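Local coordinates for protein terminal oxygenase component of carbazole (PDB 7BUG) that serves as the terminal oxygenase of carbazole 1,9a-dioxygenase, adding dioxygen across the angular and adjacent carbons of carbazole to give an unstable cis-hydrodiol, at residues L54-D59 and Y97-G102; T87-C90 and W95-R98; C105-N110 and A114-Q119. All coordinates share one frame; numbering follows the deposited sequence.

Contact 1 of 3, residues L54-D59 and Y97-G102. With MG (magnesium ion), chain F.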
loop_
_atom_site.group_PDB
_atom_site.type_symbol
_atom_site.label_atom_id
_atom_site.label_comp_id
_atom_site.label_asym_id
_atom_site.label_seq_id
_atom_site.Cartn_x
_atom_site.Cartn_y
_atom_site.Cartn_z
ATOM N N LEU A 54 18.868 16.731 7.792
ATOM C CA LEU A 54 19.743 17.400 6.814
ATOM C C LEU A 54 21.124 17.507 7.436
ATOM O O LEU A 54 21.225 17.872 8.630
ATOM C CB LEU A 54 19.269 18.815 6.530
ATOM C CG LEU A 54 18.409 19.030 5.306
ATOM C CD1 LEU A 54 18.101 20.511 5.232
ATOM C CD2 LEU A 54 19.103 18.570 4.018
ATOM N N VAL A 55 22.127 17.153 6.672
ATOM C CA VAL A 55 23.548 17.299 7.093
ATOM C C VAL A 55 24.206 18.247 6.107
ATOM O O VAL A 55 24.049 18.097 4.903
ATOM C CB VAL A 55 24.277 15.962 7.184
ATOM C CG1 VAL A 55 25.701 16.169 7.624
ATOM C CG2 VAL A 55 23.563 14.999 8.110
ATOM N N ASN A 56 24.999 19.174 6.638
ATOM C CA ASN A 56 25.769 20.110 5.796
ATOM C C ASN A 56 27.212 20.188 6.292
ATOM O O ASN A 56 27.444 19.904 7.463
ATOM C CB ASN A 56 25.170 21.510 5.811
ATOM C CG ASN A 56 25.587 22.367 4.617
ATOM O OD1 ASN A 56 26.214 21.871 3.681
ATOM N ND2 ASN A 56 25.191 23.646 4.609
ATOM N N ARG A 57 28.123 20.487 5.385
ATOM C CA ARG A 57 29.537 20.739 5.745
ATOM C C ARG A 57 29.781 22.224 5.531
ATOM O O ARG A 57 29.586 22.695 4.380
ATOM C CB ARG A 57 30.483 19.835 4.944
ATOM C CG ARG A 57 31.930 20.036 5.386
ATOM C CD ARG A 57 32.807 19.193 4.508
ATOM N NE ARG A 57 32.607 17.750 4.544
ATOM C CZ ARG A 57 33.038 16.929 5.500
ATOM N NH1 ARG A 57 33.571 17.415 6.602
ATOM N NH2 ARG A 57 32.848 15.625 5.406
ATOM N N ILE A 58 30.216 22.919 6.569
ATOM C CA ILE A 58 30.371 24.406 6.512
ATOM C C ILE A 58 31.760 24.658 7.112
ATOM O O ILE A 58 31.943 24.394 8.311
ATOM C CB ILE A 58 29.280 25.140 7.260
ATOM C CG1 ILE A 58 27.882 24.770 6.731
ATOM C CG2 ILE A 58 29.490 26.634 7.149
ATOM C CD1 ILE A 58 26.792 25.165 7.665
ATOM N N ASP A 59 32.629 25.215 6.286
ATOM C CA ASP A 59 34.055 25.433 6.659
ATOM C C ASP A 59 34.641 24.132 7.209
ATOM O O ASP A 59 35.369 24.206 8.211
ATOM C CB ASP A 59 34.178 26.578 7.641
ATOM C CG ASP A 59 33.990 27.963 7.027
ATOM O OD1 ASP A 59 34.253 28.127 5.816
ATOM O OD2 ASP A 59 33.528 28.819 7.777
ATOM N N TYR A 97 17.064 29.409 9.526
ATOM C CA TYR A 97 17.615 28.725 10.710
ATOM C C TYR A 97 19.141 28.726 10.662
ATOM O O TYR A 97 19.752 28.554 9.616
ATOM C CB TYR A 97 17.098 27.297 10.765
ATOM C CG TYR A 97 15.591 27.196 10.695
ATOM C CD1 TYR A 97 14.837 27.229 11.857
ATOM C CD2 TYR A 97 14.947 26.937 9.499
ATOM C CE1 TYR A 97 13.469 27.063 11.832
ATOM C CE2 TYR A 97 13.573 26.792 9.450
ATOM C CZ TYR A 97 12.833 26.841 10.623
ATOM O OH TYR A 97 11.482 26.598 10.524
ATOM N N ARG A 98 19.748 28.909 11.824
ATOM C CA ARG A 98 21.206 28.693 11.959
ATOM C C ARG A 98 21.513 27.204 12.017
ATOM O O ARG A 98 20.928 26.518 12.841
ATOM C CB ARG A 98 21.713 29.420 13.198
ATOM C CG ARG A 98 21.515 30.924 13.112
ATOM C CD ARG A 98 22.460 31.558 14.120
ATOM N NE ARG A 98 22.003 31.319 15.451
ATOM C CZ ARG A 98 21.509 32.240 16.285
ATOM N NH1 ARG A 98 21.364 33.503 15.896
ATOM N NH2 ARG A 98 21.165 31.892 17.513
ATOM N N TRP A 99 22.468 26.726 11.231
ATOM C CA TRP A 99 22.950 25.342 11.341
ATOM C C TRP A 99 23.486 25.092 12.747
ATOM O O TRP A 99 23.378 23.970 13.223
ATOM C CB TRP A 99 24.004 25.067 10.278
ATOM C CG TRP A 99 23.472 24.992 8.890
ATOM C CD1 TRP A 99 23.445 25.964 7.923
ATOM C CD2 TRP A 99 22.863 23.814 8.302
ATOM N NE1 TRP A 99 22.882 25.471 6.780
ATOM C CE2 TRP A 99 22.547 24.146 6.976
ATOM C CE3 TRP A 99 22.618 22.515 8.745
ATOM C CZ2 TRP A 99 21.900 23.261 6.108
ATOM C CZ3 TRP A 99 22.022 21.619 7.869
ATOM C CH2 TRP A 99 21.742 21.963 6.550
ATOM N N GLU A 100 24.179 26.059 13.364
ATOM C CA GLU A 100 24.962 25.739 14.585
ATOM C C GLU A 100 24.039 25.438 15.765
ATOM O O GLU A 100 24.420 24.584 16.596
ATOM C CB GLU A 100 25.887 26.922 14.920
ATOM C CG GLU A 100 26.875 26.572 16.001
ATOM C CD GLU A 100 26.321 26.777 17.388
ATOM O OE1 GLU A 100 25.488 27.723 17.554
ATOM O OE2 GLU A 100 26.738 26.019 18.299
ATOM N N ASP A 101 22.863 26.060 15.889
ATOM C CA ASP A 101 22.013 25.854 17.071
ATOM C C ASP A 101 20.524 25.705 16.728
ATOM O O ASP A 101 19.696 25.570 17.664
ATOM C CB ASP A 101 22.173 26.989 18.078
ATOM C CG ASP A 101 21.946 28.368 17.520
ATOM O OD1 ASP A 101 21.350 28.520 16.433
ATOM O OD2 ASP A 101 22.334 29.335 18.235
ATOM N N GLY A 102 20.190 25.743 15.450
ATOM C CA GLY A 102 18.807 25.610 14.944
ATOM C C GLY A 102 17.911 26.801 15.198
ATOM O O GLY A 102 16.716 26.759 14.912
HETATM MG MG MG F . 24.885 22.605 17.088
HETATM O O HOH W 1 23.868 22.117 15.226
HETATM O O HOH W 2 25.837 23.489 18.785
HETATM O O HOH W 3 26.663 22.561 16.051
HETATM O O HOH W 4 25.058 20.592 17.524
HETATM O O HOH W 5 23.045 22.662 18.145
#
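Leu-54 meets Trp-99 where two antiparallel sheets of the Rieske [2Fe-2S] domain face each other, strand 51-58 in the larger one and the turn after strand 95-98 in the smaller. Alternate residues of the strand converge on one indole, a worked example of a tryptophan filling the seam between sheets with no hydrogen bond across it. Leu-54 takes the far end of the ring: its CB lies 4.0 Å from CH2 of Trp-99, and its backbone O sits at the edge, in the ring plane, 3.9 Å from CZ3. Asn-56 follows, its CB in a CH-pi contact 3.6 Å from the centroid of the six-membered ring of Trp-99 and 12° off the normal. With CG anti to the backbone N (chi1 -159°), the amide of Asn-56 is carried on to the indole, its plane inclined 56° to the ring and ND2 3.6 Å from CE2 of Trp-99. Ile-58 completes the row, its CD1 over the five-membered ring of Trp-99, 3.8 Å from the centroid. Past the indole the turn binds an octahedral magnesium ion through Glu-100 O at 2.1 Å; one of the five coordinated waters donates to Trp-99 O at 2.8 Å.

Contact 2 of 3, residues T87-C90 and W95-R98. With FES (Fe2/s2 (inorganic) cluster), chain D.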
loop_
_atom_site.group_PDB
_atom_site.type_symbol
_atom_site.label_atom_id
_atom_site.label_comp_id
_atom_site.label_asym_id
_atom_site.label_seq_id
_atom_site.Cartn_x
_atom_site.Cartn_y
_atom_site.Cartn_z
ATOM N N THR A 87 23.474 29.625 7.493
ATOM C CA THR A 87 22.010 29.450 7.622
ATOM C C THR A 87 21.423 28.593 6.501
ATOM O O THR A 87 22.035 28.375 5.446
ATOM C CB THR A 87 21.233 30.773 7.691
ATOM O OG1 THR A 87 21.412 31.471 6.465
ATOM C CG2 THR A 87 21.657 31.630 8.871
ATOM N N ILE A 88 20.189 28.176 6.709
ATOM C CA ILE A 88 19.348 27.633 5.610
ATOM C C ILE A 88 17.998 28.331 5.701
ATOM O O ILE A 88 17.520 28.552 6.845
ATOM C CB ILE A 88 19.227 26.081 5.647
ATOM C CG1 ILE A 88 18.390 25.543 4.475
ATOM C CG2 ILE A 88 18.747 25.605 6.993
ATOM C CD1 ILE A 88 18.502 24.026 4.256
ATOM N N THR A 89 17.399 28.637 4.550
ATOM C CA THR A 89 16.119 29.349 4.448
ATOM C C THR A 89 15.107 28.344 3.887
ATOM O O THR A 89 15.345 27.827 2.760
ATOM C CB THR A 89 16.279 30.582 3.534
ATOM O OG1 THR A 89 17.183 31.465 4.202
ATOM C CG2 THR A 89 14.970 31.255 3.223
ATOM N N CYS A 90 14.027 28.110 4.596
ATOM C CA CYS A 90 12.945 27.258 4.038
ATOM C C CYS A 90 12.477 27.895 2.736
ATOM O O CYS A 90 12.278 29.134 2.655
ATOM C CB CYS A 90 11.820 27.119 5.040
ATOM S SG CYS A 90 10.507 26.058 4.398
ATOM N N TRP A 95 11.353 31.061 6.465
ATOM C CA TRP A 95 11.894 30.902 7.829
ATOM C C TRP A 95 13.337 30.442 7.720
ATOM O O TRP A 95 13.680 29.482 7.029
ATOM C CB TRP A 95 11.074 29.940 8.684
ATOM C CG TRP A 95 9.712 30.415 9.033
ATOM C CD1 TRP A 95 8.860 31.200 8.313
ATOM C CD2 TRP A 95 9.025 30.058 10.234
ATOM N NE1 TRP A 95 7.690 31.383 9.006
ATOM C CE2 TRP A 95 7.759 30.675 10.171
ATOM C CE3 TRP A 95 9.350 29.236 11.315
ATOM C CZ2 TRP A 95 6.810 30.485 11.177
ATOM C CZ3 TRP A 95 8.416 29.098 12.332
ATOM C CH2 TRP A 95 7.174 29.721 12.248
ATOM N N THR A 96 14.257 31.152 8.381
ATOM C CA THR A 96 15.700 30.946 8.244
ATOM C C THR A 96 16.296 30.494 9.578
ATOM O O THR A 96 16.081 31.175 10.618
ATOM C CB THR A 96 16.340 32.247 7.764
ATOM O OG1 THR A 96 15.766 32.535 6.482
ATOM C CG2 THR A 96 17.843 32.122 7.646
ATOM N N TYR A 97 17.064 29.409 9.526
ATOM C CA TYR A 97 17.615 28.725 10.710
ATOM C C TYR A 97 19.141 28.726 10.662
ATOM O O TYR A 97 19.752 28.554 9.616
ATOM C CB TYR A 97 17.098 27.297 10.765
ATOM C CG TYR A 97 15.591 27.196 10.695
ATOM C CD1 TYR A 97 14.837 27.229 11.857
ATOM C CD2 TYR A 97 14.947 26.937 9.499
ATOM C CE1 TYR A 97 13.469 27.063 11.832
ATOM C CE2 TYR A 97 13.573 26.792 9.450
ATOM C CZ TYR A 97 12.833 26.841 10.623
ATOM O OH TYR A 97 11.482 26.598 10.524
ATOM N N ARG A 98 19.748 28.909 11.824
ATOM C CA ARG A 98 21.206 28.693 11.959
ATOM C C ARG A 98 21.513 27.204 12.017
ATOM O O ARG A 98 20.928 26.518 12.841
ATOM C CB ARG A 98 21.713 29.420 13.198
ATOM C CG ARG A 98 21.515 30.924 13.112
ATOM C CD ARG A 98 22.460 31.558 14.120
ATOM N NE ARG A 98 22.003 31.319 15.451
ATOM C CZ ARG A 98 21.509 32.240 16.285
ATOM N NH1 ARG A 98 21.364 33.503 15.896
ATOM N NH2 ARG A 98 21.165 31.892 17.513
HETATM FE FE1 FES D . 8.924 26.569 6.002
HETATM FE FE2 FES D . 6.653 28.037 5.927
HETATM S S1 FES D . 8.761 28.774 6.095
HETATM S S2 FES D . 6.823 25.806 5.783
#
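Thr-89 and Thr-96 form a non-hydrogen-bonded pair in the antiparallel hairpin of strands 87-89 and 95-98, whose loop carries cluster ligands in the Rieske fold. In such a pair the backbones do not bond to each other directly; here the two threonines are linked by their side chains. In Thr-96, CB lies 3.7 Å from Thr-89 OG1. Beyond it the branches part: OG1 of Thr-96, anti to the carbonyl carbon (chi1 -62°), is hydrogen-bonded to Thr-89 OG1 at 2.9 Å and also to Ala-94 O in the hairpin loop, which leaves CG2 anti to the backbone N and packed 3.6 Å from Thr-87 CB. A valine here would keep the bulk, but Thr-89 OG1 and Ala-94 O would probably both be left without the hydroxyl that joins them. The three threonines lie on a common face, which packs against Ile-243 of a neighbouring subunit. Ile-88 and Tyr-97 occupy the other face as a hydrogen-bonded pair, with Tyr-97 N to Ile-88 O at 2.9 Å and Ile-88 N to Tyr-97 O at 3.0 Å; the phenol OH of Tyr-97 reaches on to Leu-70 N. At the cluster end, Cys-90 SG binds FE1 of the [2Fe-2S] cluster at 2.3 Å, an iron that Cys-69 also holds, and CD1 of Trp-95 comes 3.3 Å from its bridging S1. The bond from Cys-90 N to Trp-95 O, 2.8 Å and nearly straight at 170°, ties the two residues together at the loop end.

Contact 3 of 3, residues C105-N110 and A114-Q119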
loop_
_atom_site.group_PDB
_atom_site.type_symbol
_atom_site.label_atom_id
_atom_site.label_comp_id
_atom_site.label_asym_id
_atom_site.label_seq_id
_atom_site.Cartn_x
_atom_site.Cartn_y
_atom_site.Cartn_z
ATOM N N CYS A 105 16.426 32.590 13.089
ATOM C CA CYS A 105 17.166 33.870 13.240
ATOM C C CYS A 105 16.572 34.964 12.362
ATOM O O CYS A 105 16.876 36.153 12.621
ATOM C CB CYS A 105 18.646 33.660 12.988
ATOM S SG CYS A 105 19.070 33.231 11.287
ATOM N N ASP A 106 15.781 34.625 11.351
ATOM C CA ASP A 106 15.269 35.602 10.361
ATOM C C ASP A 106 14.048 34.944 9.709
ATOM O O ASP A 106 13.991 33.711 9.630
ATOM C CB ASP A 106 16.319 35.984 9.325
ATOM C CG ASP A 106 17.330 37.000 9.827
ATOM O OD1 ASP A 106 16.915 38.183 10.016
ATOM O OD2 ASP A 106 18.535 36.609 10.015
ATOM N N ILE A 107 13.139 35.765 9.228
ATOM C CA ILE A 107 12.079 35.276 8.303
ATOM C C ILE A 107 11.961 36.251 7.141
ATOM O O ILE A 107 11.534 37.406 7.383
ATOM C CB ILE A 107 10.720 35.084 8.991
ATOM C CG1 ILE A 107 10.792 34.170 10.211
ATOM C CG2 ILE A 107 9.689 34.574 7.961
ATOM C CD1 ILE A 107 9.537 34.093 11.009
ATOM N N LEU A 108 12.350 35.860 5.933
ATOM C CA LEU A 108 12.456 36.845 4.829
ATOM C C LEU A 108 11.095 37.441 4.500
ATOM O O LEU A 108 11.032 38.614 4.120
ATOM C CB LEU A 108 13.119 36.274 3.575
ATOM C CG LEU A 108 14.490 35.612 3.755
ATOM C CD1 LEU A 108 15.131 35.358 2.404
ATOM C CD2 LEU A 108 15.430 36.370 4.655
ATOM N N THR A 109 10.012 36.663 4.621
ATOM C CA THR A 109 8.654 37.126 4.289
ATOM C C THR A 109 8.052 38.024 5.359
ATOM O O THR A 109 7.001 38.609 5.075
ATOM C CB THR A 109 7.750 35.908 4.063
ATOM O OG1 THR A 109 7.743 35.069 5.238
ATOM C CG2 THR A 109 8.178 35.170 2.817
ATOM N N ASN A 110 8.656 38.137 6.531
ATOM C CA ASN A 110 8.138 39.012 7.605
ATOM C C ASN A 110 9.242 39.278 8.613
ATOM O O ASN A 110 9.401 38.592 9.612
ATOM C CB ASN A 110 6.899 38.472 8.298
ATOM C CG ASN A 110 6.420 39.461 9.350
ATOM O OD1 ASN A 110 7.013 40.548 9.453
ATOM N ND2 ASN A 110 5.457 39.049 10.196
ATOM N N ALA A 114 7.121 38.082 15.424
ATOM C CA ALA A 114 7.342 37.755 16.858
ATOM C C ALA A 114 7.992 36.376 16.984
ATOM O O ALA A 114 8.499 36.018 18.047
ATOM C CB ALA A 114 6.057 37.790 17.642
ATOM N N GLN A 115 7.955 35.542 15.939
ATOM C CA GLN A 115 8.587 34.195 16.045
ATOM C C GLN A 115 10.131 34.278 16.021
ATOM O O GLN A 115 10.781 33.342 16.510
ATOM C CB GLN A 115 8.067 33.268 14.943
ATOM C CG GLN A 115 6.587 32.951 14.963
ATOM C CD GLN A 115 6.150 32.136 16.164
ATOM O OE1 GLN A 115 6.936 31.823 17.050
ATOM N NE2 GLN A 115 4.883 31.763 16.194
ATOM N N ILE A 116 10.707 35.304 15.408
ATOM C CA ILE A 116 12.164 35.429 15.210
ATOM C C ILE A 116 12.856 35.444 16.572
ATOM O O ILE A 116 12.459 36.224 17.436
ATOM C CB ILE A 116 12.491 36.665 14.363
ATOM C CG1 ILE A 116 11.920 36.513 12.960
ATOM C CG2 ILE A 116 13.992 36.910 14.352
ATOM C CD1 ILE A 116 11.819 37.812 12.228
ATOM N N GLY A 117 13.873 34.625 16.712
ATOM C CA GLY A 117 14.616 34.435 17.966
ATOM C C GLY A 117 13.885 33.688 19.059
ATOM O O GLY A 117 14.489 33.568 20.149
ATOM N N ARG A 118 12.665 33.167 18.844
ATOM C CA ARG A 118 11.806 32.596 19.895
ATOM C C ARG A 118 11.439 31.129 19.574
ATOM O O ARG A 118 10.558 30.561 20.221
ATOM C CB ARG A 118 10.532 33.425 20.033
ATOM C CG ARG A 118 10.751 34.826 20.610
ATOM C CD ARG A 118 9.446 35.330 21.200
ATOM N NE ARG A 118 9.682 36.601 21.874
ATOM C CZ ARG A 118 9.705 37.802 21.296
ATOM N NH1 ARG A 118 9.482 37.964 19.998
ATOM N NH2 ARG A 118 9.951 38.866 22.048
ATOM N N GLN A 119 12.033 30.587 18.517
ATOM C CA GLN A 119 11.825 29.185 18.086
ATOM C C GLN A 119 13.192 28.608 17.696
ATOM O O GLN A 119 14.142 29.342 17.300
ATOM C CB GLN A 119 10.864 29.075 16.897
ATOM C CG GLN A 119 9.468 29.633 17.126
ATOM C CD GLN A 119 8.601 28.897 18.111
ATOM O OE1 GLN A 119 8.932 27.801 18.592
ATOM N NE2 GLN A 119 7.471 29.497 18.427
#
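Ile-107 and Ile-116 pack together where strand 104-107, which carries a classic beta bulge at Cys-105 and Asp-106 opposite Thr-96, gives way to a type I beta turn from Ile-107 to Asn-110. Segment 114-119 contains a type II beta turn from Gln-115 to Arg-118, and the pair exemplifies how one inserted side chain can fill the gap between a loop and a strand end; backbone bonds of Gly-117 and Gln-119 to Leu-104 also hold the loop. Ile-116 is that side chain. Its CG1, anti to the carbonyl carbon (chi1 -64°), runs obliquely across Ile-107, 3.8 Å from CG1 of that residue, and leads CD1 on to 3.6 Å from Asn-110 O. The other branch stays with the bulge, CG2 of Ile-116 lying 3.4 Å from Cys-105 O. All three side-chain carbons beyond CB thus press on the strand end and its turn. Ile-107 also packs on Trp-95, next to the iron-sulfur cluster.

The far side of the turn is looser and turned to solvent. Gly-117, with its positive phi of 72°, fits the third position of a type II turn, and Arg-118 beyond it is exposed, folding back so that NH1 donates to Ala-114 O at 2.9 Å. Polar partners of the contact lie partly across the trimer: Gln-115 NE2 bonds to Leu-355 O, and Asp-106 OD2 to Gly-244 N, both of a neighbouring subunit. Within the loop, Gln-119 NE2 donates to OE1 of that same Gln-115 at 2.8 Å, the oxygen lying in the amide plane of Gln-119.

Burial falls from contacts 1 and 2, both enclosed, to contact 3, which is only partly so. Contacts 1 and 2 share Tyr-97 and Arg-98, and their centres are about 9 Å apart; the centre of contact 3 lies about 10 Å from that of contact 2, and the two join through the next strand of the same small sheet, where Thr-96 probably bonds to Cys-105 and Asp-106. The chemistry follows position. Contact 1, between sheets, works by aromatic and aliphatic packing; contact 2, within a sheet, by regular backbone bonds and a metal ligand; contact 3, at a strand end, mainly by one inserted isoleucine, with polar groups around it. Contacts 2 and 3 also meet a neighbouring subunit, whereas no other subunit of the trimer touches contact 1.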